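Local coordinates for prolyl endopeptidase (Myxococcus xanthus, PDB 2BKL), which probably hydrolyses oligopeptides on the carboxyl side of proline, and less readily of alanine, as a serine peptidase of the S9A family, at residues 281-286 and 299-304; 240-245 and 254-259. All coordinates share one frame; numbering follows the deposited sequence.

Contact 1 (281-286 and 299-304)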
loop_
_atom_site.group_PDB
_atom_site.type_symbol
_atom_site.label_atom_id
_atom_site.label_comp_id
_atom_site.label_asym_id
_atom_site.label_seq_id
_atom_site.Cartn_x
_atom_site.Cartn_y
_atom_site.Cartn_z
ATOM N N LYS A 281 -11.802 -26.928 -10.050
ATOM C CA LYS A 281 -12.388 -28.270 -10.259
ATOM C C LYS A 281 -13.482 -28.582 -9.231
ATOM O O LYS A 281 -13.533 -29.666 -8.653
ATOM C CB LYS A 281 -11.287 -29.348 -10.341
ATOM C CG LYS A 281 -10.420 -29.147 -11.579
ATOM C CD LYS A 281 -9.493 -30.299 -11.884
ATOM C CE LYS A 281 -8.762 -30.106 -13.219
ATOM N NZ LYS A 281 -7.598 -31.044 -13.298
ATOM N N ASP A 282 -14.409 -27.636 -9.079
ATOM C CA ASP A 282 -15.608 -27.798 -8.222
ATOM C C ASP A 282 -15.297 -28.026 -6.747
ATOM O O ASP A 282 -16.081 -28.593 -5.994
ATOM C CB ASP A 282 -16.524 -28.909 -8.736
ATOM C CG ASP A 282 -16.980 -28.678 -10.144
ATOM O OD1 ASP A 282 -17.536 -27.607 -10.458
ATOM O OD2 ASP A 282 -16.836 -29.557 -11.022
ATOM N N ARG A 283 -14.124 -27.567 -6.316
ATOM C CA ARG A 283 -13.828 -27.516 -4.879
ATOM C C ARG A 283 -13.441 -26.087 -4.529
ATOM O O ARG A 283 -12.864 -25.389 -5.330
ATOM C CB ARG A 283 -12.660 -28.433 -4.523
ATOM C CG ARG A 283 -12.745 -29.820 -5.087
ATOM C CD ARG A 283 -13.922 -30.600 -4.639
ATOM N NE ARG A 283 -13.817 -31.004 -3.243
ATOM C CZ ARG A 283 -14.701 -31.766 -2.627
ATOM N NH1 ARG A 283 -15.786 -32.182 -3.259
ATOM N NH2 ARG A 283 -14.517 -32.090 -1.357
ATOM N N PHE A 284 -13.794 -25.639 -3.328
ATOM C CA PHE A 284 -13.432 -24.322 -2.838
ATOM C C PHE A 284 -12.297 -24.476 -1.840
ATOM O O PHE A 284 -12.320 -25.372 -0.990
ATOM C CB PHE A 284 -14.606 -23.653 -2.093
ATOM C CG PHE A 284 -15.826 -23.342 -2.919
ATOM C CD1 PHE A 284 -15.863 -23.424 -4.294
ATOM C CD2 PHE A 284 -16.969 -22.890 -2.254
ATOM C CE1 PHE A 284 -17.019 -23.081 -4.983
ATOM C CE2 PHE A 284 -18.138 -22.576 -2.953
ATOM C CZ PHE A 284 -18.143 -22.665 -4.307
ATOM N N TYR A 285 -11.283 -23.615 -1.969
ATOM C CA TYR A 285 -10.149 -23.554 -1.054
ATOM C C TYR A 285 -10.259 -22.253 -0.277
ATOM O O TYR A 285 -10.206 -21.189 -0.851
ATOM C CB TYR A 285 -8.809 -23.693 -1.816
ATOM C CG TYR A 285 -8.765 -25.023 -2.535
ATOM C CD1 TYR A 285 -9.280 -25.156 -3.817
ATOM C CD2 TYR A 285 -8.306 -26.164 -1.894
ATOM C CE1 TYR A 285 -9.336 -26.390 -4.448
ATOM C CE2 TYR A 285 -8.344 -27.423 -2.529
ATOM C CZ TYR A 285 -8.857 -27.514 -3.806
ATOM O OH TYR A 285 -8.931 -28.736 -4.413
ATOM N N VAL A 286 -10.445 -22.365 1.025
ATOM C CA VAL A 286 -10.778 -21.229 1.871
ATOM C C VAL A 286 -9.621 -20.963 2.817
ATOM O O VAL A 286 -9.320 -21.797 3.674
ATOM C CB VAL A 286 -12.063 -21.484 2.692
ATOM C CG1 VAL A 286 -12.379 -20.308 3.595
ATOM C CG2 VAL A 286 -13.231 -21.778 1.794
ATOM N N GLU A 299 -10.822 -27.138 2.651
ATOM C CA GLU A 299 -11.441 -27.540 1.397
ATOM C C GLU A 299 -12.931 -27.628 1.654
ATOM O O GLU A 299 -13.347 -28.243 2.641
ATOM C CB GLU A 299 -10.908 -28.888 0.908
ATOM C CG GLU A 299 -11.506 -29.349 -0.412
ATOM C CD GLU A 299 -10.879 -30.619 -0.953
ATOM O OE1 GLU A 299 -9.747 -30.992 -0.570
ATOM O OE2 GLU A 299 -11.533 -31.259 -1.782
ATOM N N VAL A 300 -13.715 -26.993 0.790
ATOM C CA VAL A 300 -15.172 -26.961 0.921
ATOM C C VAL A 300 -15.800 -27.512 -0.337
ATOM O O VAL A 300 -15.392 -27.162 -1.442
ATOM C CB VAL A 300 -15.652 -25.520 1.155
ATOM C CG1 VAL A 300 -17.203 -25.460 1.252
ATOM C CG2 VAL A 300 -14.992 -24.940 2.394
ATOM N N ASP A 301 -16.787 -28.393 -0.162
ATOM C CA ASP A 301 -17.564 -28.960 -1.247
ATOM C C ASP A 301 -18.765 -28.034 -1.501
ATOM O O ASP A 301 -19.549 -27.817 -0.611
ATOM C CB ASP A 301 -18.036 -30.328 -0.780
ATOM C CG ASP A 301 -18.770 -31.086 -1.842
ATOM O OD1 ASP A 301 -19.187 -30.493 -2.863
ATOM O OD2 ASP A 301 -18.936 -32.315 -1.721
ATOM N N PRO A 302 -18.870 -27.426 -2.674
ATOM C CA PRO A 302 -19.990 -26.510 -2.954
ATOM C C PRO A 302 -21.361 -27.189 -2.746
ATOM O O PRO A 302 -22.317 -26.488 -2.475
ATOM C CB PRO A 302 -19.796 -26.154 -4.422
ATOM C CG PRO A 302 -18.348 -26.492 -4.728
ATOM C CD PRO A 302 -17.946 -27.557 -3.819
ATOM N N ALA A 303 -21.424 -28.500 -2.915
ATOM C CA ALA A 303 -22.661 -29.259 -2.734
ATOM C C ALA A 303 -23.024 -29.465 -1.278
ATOM O O ALA A 303 -24.186 -29.773 -0.989
ATOM C CB ALA A 303 -22.537 -30.604 -3.405
ATOM N N LYS A 304 -22.035 -29.342 -0.386
ATOM C CA LYS A 304 -22.193 -29.460 1.061
ATOM C C LYS A 304 -21.394 -28.360 1.770
ATOM O O LYS A 304 -20.415 -28.614 2.491
ATOM C CB LYS A 304 -21.722 -30.844 1.543
ATOM C CG LYS A 304 -22.451 -32.008 0.927
ATOM C CD LYS A 304 -21.964 -33.343 1.543
ATOM C CE LYS A 304 -22.986 -33.931 2.531
ATOM N NZ LYS A 304 -24.013 -34.785 1.877
#
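Arg283 and Glu299 form a salt bridge across two neighbouring antiparallel strands, 283-288 and 296-300, the middle pair of a four-stranded blade of the beta-propeller domain. Arg283 NE donates to Glu299 OE2 at 2.7 Å and meets its anti lone pair. A weak second bond runs from Arg283 NH2 to the same oxygen. The guanidinium and carboxylate planes stand 90° apart. Arg283 NH1 lies 3.5 Å from Asp301 OD2 in a longer salt bridge, so one cation serves two acids. An alanine in place of Arg283 would probably leave Glu299 and Asp301 as nearby negative charges without this shared mate.

The next residue, Phe284, points with Val300 to the other face of the blade. Pro302 CG sits over the face of the Phe284 ring, toward the rim, in a CH-pi contact 3.9 Å from the centroid. Val300 CB packs against Phe284 CB, and Val286 CG2 meets Val300 CG2 at 3.7 Å. Tyr240, Phe242 and Trp256 of the preceding blade meet the Phe284 ring edge-to-face.

The backbone sets this register. Phe284 and Val300 are a hydrogen-bonded pair, with Phe284 N to Val300 O at 2.9 Å and Val300 N to Phe284 O at 2.8 Å. The strand 296-300 then gives way to a type I turn from Asp301 to Lys304. With CG anti to its backbone N (chi1 -176°), the Asp301 carboxylate closes an Asx turn: Ala303 N donates to Asp301 OD1 at 3.0 Å, from above the carboxylate plane.

Contact 2 (240-245 and 254-259)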
loop_
_atom_site.group_PDB
_atom_site.type_symbol
_atom_site.label_atom_id
_atom_site.label_comp_id
_atom_site.label_asym_id
_atom_site.label_seq_id
_atom_site.Cartn_x
_atom_site.Cartn_y
_atom_site.Cartn_z
ATOM N N TYR A 240 -18.365 -20.373 -10.758
ATOM C CA TYR A 240 -18.568 -19.870 -9.402
ATOM C C TYR A 240 -18.217 -18.398 -9.345
ATOM O O TYR A 240 -17.081 -17.978 -9.574
ATOM C CB TYR A 240 -17.773 -20.699 -8.374
ATOM C CG TYR A 240 -18.062 -22.187 -8.437
ATOM C CD1 TYR A 240 -19.186 -22.726 -7.817
ATOM C CD2 TYR A 240 -17.221 -23.048 -9.136
ATOM C CE1 TYR A 240 -19.462 -24.060 -7.896
ATOM C CE2 TYR A 240 -17.490 -24.403 -9.208
ATOM C CZ TYR A 240 -18.622 -24.886 -8.589
ATOM O OH TYR A 240 -18.950 -26.248 -8.646
ATOM N N LEU A 241 -19.232 -17.619 -9.032
ATOM C CA LEU A 241 -19.100 -16.193 -8.779
ATOM C C LEU A 241 -19.153 -15.904 -7.280
ATOM O O LEU A 241 -20.049 -16.335 -6.589
ATOM C CB LEU A 241 -20.220 -15.462 -9.509
ATOM C CG LEU A 241 -20.360 -13.969 -9.257
ATOM C CD1 LEU A 241 -19.196 -13.209 -9.839
ATOM C CD2 LEU A 241 -21.686 -13.518 -9.844
ATOM N N PHE A 242 -18.157 -15.175 -6.787
ATOM C CA PHE A 242 -18.048 -14.798 -5.379
ATOM C C PHE A 242 -18.187 -13.281 -5.196
ATOM O O PHE A 242 -17.688 -12.491 -6.012
ATOM C CB PHE A 242 -16.683 -15.214 -4.824
ATOM C CG PHE A 242 -16.463 -16.677 -4.841
ATOM C CD1 PHE A 242 -17.010 -17.470 -3.862
ATOM C CD2 PHE A 242 -15.728 -17.254 -5.846
ATOM C CE1 PHE A 242 -16.831 -18.852 -3.892
ATOM C CE2 PHE A 242 -15.555 -18.613 -5.906
ATOM C CZ PHE A 242 -16.117 -19.412 -4.924
ATOM N N VAL A 243 -18.864 -12.902 -4.124
ATOM C CA VAL A 243 -18.942 -11.521 -3.685
ATOM C C VAL A 243 -18.550 -11.473 -2.221
ATOM O O VAL A 243 -19.088 -12.197 -1.374
ATOM C CB VAL A 243 -20.323 -10.931 -3.917
ATOM C CG1 VAL A 243 -20.452 -9.554 -3.252
ATOM C CG2 VAL A 243 -20.612 -10.808 -5.424
ATOM N N TYR A 244 -17.599 -10.590 -1.939
ATOM C CA TYR A 244 -17.095 -10.333 -0.600
ATOM C C TYR A 244 -17.639 -9.017 -0.067
ATOM O O TYR A 244 -17.659 -8.031 -0.793
ATOM C CB TYR A 244 -15.575 -10.240 -0.649
ATOM C CG TYR A 244 -14.822 -11.489 -1.075
ATOM C CD1 TYR A 244 -14.423 -12.418 -0.145
ATOM C CD2 TYR A 244 -14.465 -11.682 -2.385
ATOM C CE1 TYR A 244 -13.715 -13.528 -0.510
ATOM C CE2 TYR A 244 -13.755 -12.813 -2.768
ATOM C CZ TYR A 244 -13.384 -13.718 -1.827
ATOM O OH TYR A 244 -12.665 -14.843 -2.185
ATOM N N ILE A 245 -18.108 -9.007 1.177
ATOM C CA ILE A 245 -18.352 -7.770 1.911
ATOM C C ILE A 245 -17.221 -7.661 2.927
ATOM O O ILE A 245 -17.163 -8.449 3.885
ATOM C CB ILE A 245 -19.743 -7.768 2.580
ATOM C CG1 ILE A 245 -20.855 -7.926 1.520
ATOM C CG2 ILE A 245 -19.899 -6.482 3.381
ATOM C CD1 ILE A 245 -22.233 -8.040 2.104
ATOM N N VAL A 254 -18.643 -13.878 2.818
ATOM C CA VAL A 254 -18.510 -14.407 1.470
ATOM C C VAL A 254 -19.853 -14.957 0.989
ATOM O O VAL A 254 -20.440 -15.799 1.664
ATOM C CB VAL A 254 -17.446 -15.532 1.372
ATOM C CG1 VAL A 254 -17.294 -15.973 -0.079
ATOM C CG2 VAL A 254 -16.109 -15.049 1.911
ATOM N N TYR A 255 -20.299 -14.467 -0.159
ATOM C CA TYR A 255 -21.461 -14.973 -0.881
ATOM C C TYR A 255 -21.011 -15.581 -2.197
ATOM O O TYR A 255 -19.992 -15.208 -2.773
ATOM C CB TYR A 255 -22.455 -13.839 -1.135
ATOM C CG TYR A 255 -23.079 -13.298 0.144
ATOM C CD1 TYR A 255 -22.427 -12.338 0.922
ATOM C CD2 TYR A 255 -24.317 -13.756 0.580
ATOM C CE1 TYR A 255 -23.003 -11.858 2.095
ATOM C CE2 TYR A 255 -24.899 -13.265 1.745
ATOM C CZ TYR A 255 -24.238 -12.333 2.502
ATOM O OH TYR A 255 -24.824 -11.857 3.666
ATOM N N TRP A 256 -21.777 -16.546 -2.708
ATOM C CA TRP A 256 -21.483 -17.113 -4.002
ATOM C C TRP A 256 -22.729 -17.593 -4.702
ATOM O O TRP A 256 -23.768 -17.780 -4.084
ATOM C CB TRP A 256 -20.511 -18.288 -3.865
ATOM C CG TRP A 256 -21.077 -19.506 -3.197
ATOM C CD1 TRP A 256 -21.276 -19.694 -1.861
ATOM C CD2 TRP A 256 -21.467 -20.725 -3.832
ATOM N NE1 TRP A 256 -21.794 -20.947 -1.630
ATOM C CE2 TRP A 256 -21.913 -21.600 -2.824
ATOM C CE3 TRP A 256 -21.509 -21.156 -5.156
ATOM C CZ2 TRP A 256 -22.379 -22.886 -3.102
ATOM C CZ3 TRP A 256 -21.971 -22.423 -5.434
ATOM C CH2 TRP A 256 -22.392 -23.276 -4.408
ATOM N N LYS A 257 -22.587 -17.749 -6.002
ATOM C CA LYS A 257 -23.589 -18.418 -6.808
ATOM C C LYS A 257 -22.959 -18.956 -8.068
ATOM O O LYS A 257 -21.832 -18.612 -8.429
ATOM C CB LYS A 257 -24.738 -17.493 -7.162
ATOM C CG LYS A 257 -24.435 -16.333 -8.075
ATOM C CD LYS A 257 -25.659 -15.434 -8.026
ATOM C CE LYS A 257 -25.878 -14.645 -9.221
ATOM N NZ LYS A 257 -27.250 -14.056 -9.019
ATOM N N ARG A 258 -23.710 -19.821 -8.741
ATOM C CA ARG A 258 -23.416 -20.175 -10.120
ATOM C C ARG A 258 -24.092 -19.080 -10.951
ATOM O O ARG A 258 -25.238 -18.728 -10.709
ATOM C CB ARG A 258 -23.964 -21.582 -10.467
ATOM C CG ARG A 258 -23.385 -22.714 -9.587
ATOM C CD ARG A 258 -23.808 -24.161 -9.981
ATOM N NE ARG A 258 -23.367 -25.157 -8.987
ATOM C CZ ARG A 258 -23.942 -25.390 -7.797
ATOM N NH1 ARG A 258 -25.027 -24.730 -7.405
ATOM N NH2 ARG A 258 -23.421 -26.301 -6.978
ATOM N N PRO A 259 -23.373 -18.452 -11.876
ATOM C CA PRO A 259 -23.975 -17.391 -12.693
ATOM C C PRO A 259 -25.277 -17.853 -13.346
ATOM O O PRO A 259 -25.321 -18.944 -13.885
ATOM C CB PRO A 259 -22.892 -17.107 -13.745
ATOM C CG PRO A 259 -21.618 -17.444 -13.048
ATOM C CD PRO A 259 -21.939 -18.622 -12.161
HETATM O O HOH W 1 -21.106 -27.539 -7.955
#
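Tyr240 and Trp256 lie side by side and point the same way at one end of a beta hairpin, strands 241-247 and 251-257, the central pair of a four-stranded propeller blade. Their rings are oblique, with planes at 51°. Trp256 CZ3 comes to the edge of the tyrosine ring, 3.7 Å from Tyr240 CD1. Trp256 CZ3 also sits over the centre of one face of the Arg258 guanidinium. Water 1 joins the outer ends: it donates to Tyr240 OH and accepts from Arg258 NH2 at 2.8 Å. Tyr240 OH is also hydrogen-bonded to Asp282 of the next blade. Arg258 NH1 has a salt bridge to Glu261.

Phe242 crosses Trp256 at a slant, and its CD1 meets Trp256 CB at 3.6 Å. Further along this face, Val254 CG2 rests against Tyr244 CD1 and CE1, both at 3.7 Å. These two side chains also run the same way. Tyr244 OH bonds to Val277 N of the next blade.

Leu241, Val243, Tyr255 and Lys257 line the opposite face. Ile245 CD1 reaches Tyr255 CE1 at 3.9 Å. Two hydrogen-bonded pairs, Leu241 with Lys257 and Val243 with Tyr255, hold the strands together. Between them, Phe242 and Trp256 form a non-hydrogen-bonded pair, where the chains draw in to 4.4 Å between Phe242 CA and Trp256 CA. There Trp256 CA makes a CA-H...O contact with Leu241 O at 3.1 Å.

Overall arrangement
Following the chain from the N terminus, contact 2 comes first. It closes the short loop between strands 241-247 and 251-257, the inner hairpin of one propeller blade. The chain then runs through outer strand 265-269 and enters the next blade at strand 275-280. Contact 1 closes a somewhat longer excursion there, between strands 283-288 and 296-300. The two loops lie in series and neither nest nor cross. The centres of contact 1 and contact 2 are about 13 Å apart. The blades meet directly. Asp282 OD1 lies 2.7 Å from Tyr240 OH, a probable hydrogen bond, and Pro302 O packs near Trp256 CZ2. These links tie two successive blades of the propeller.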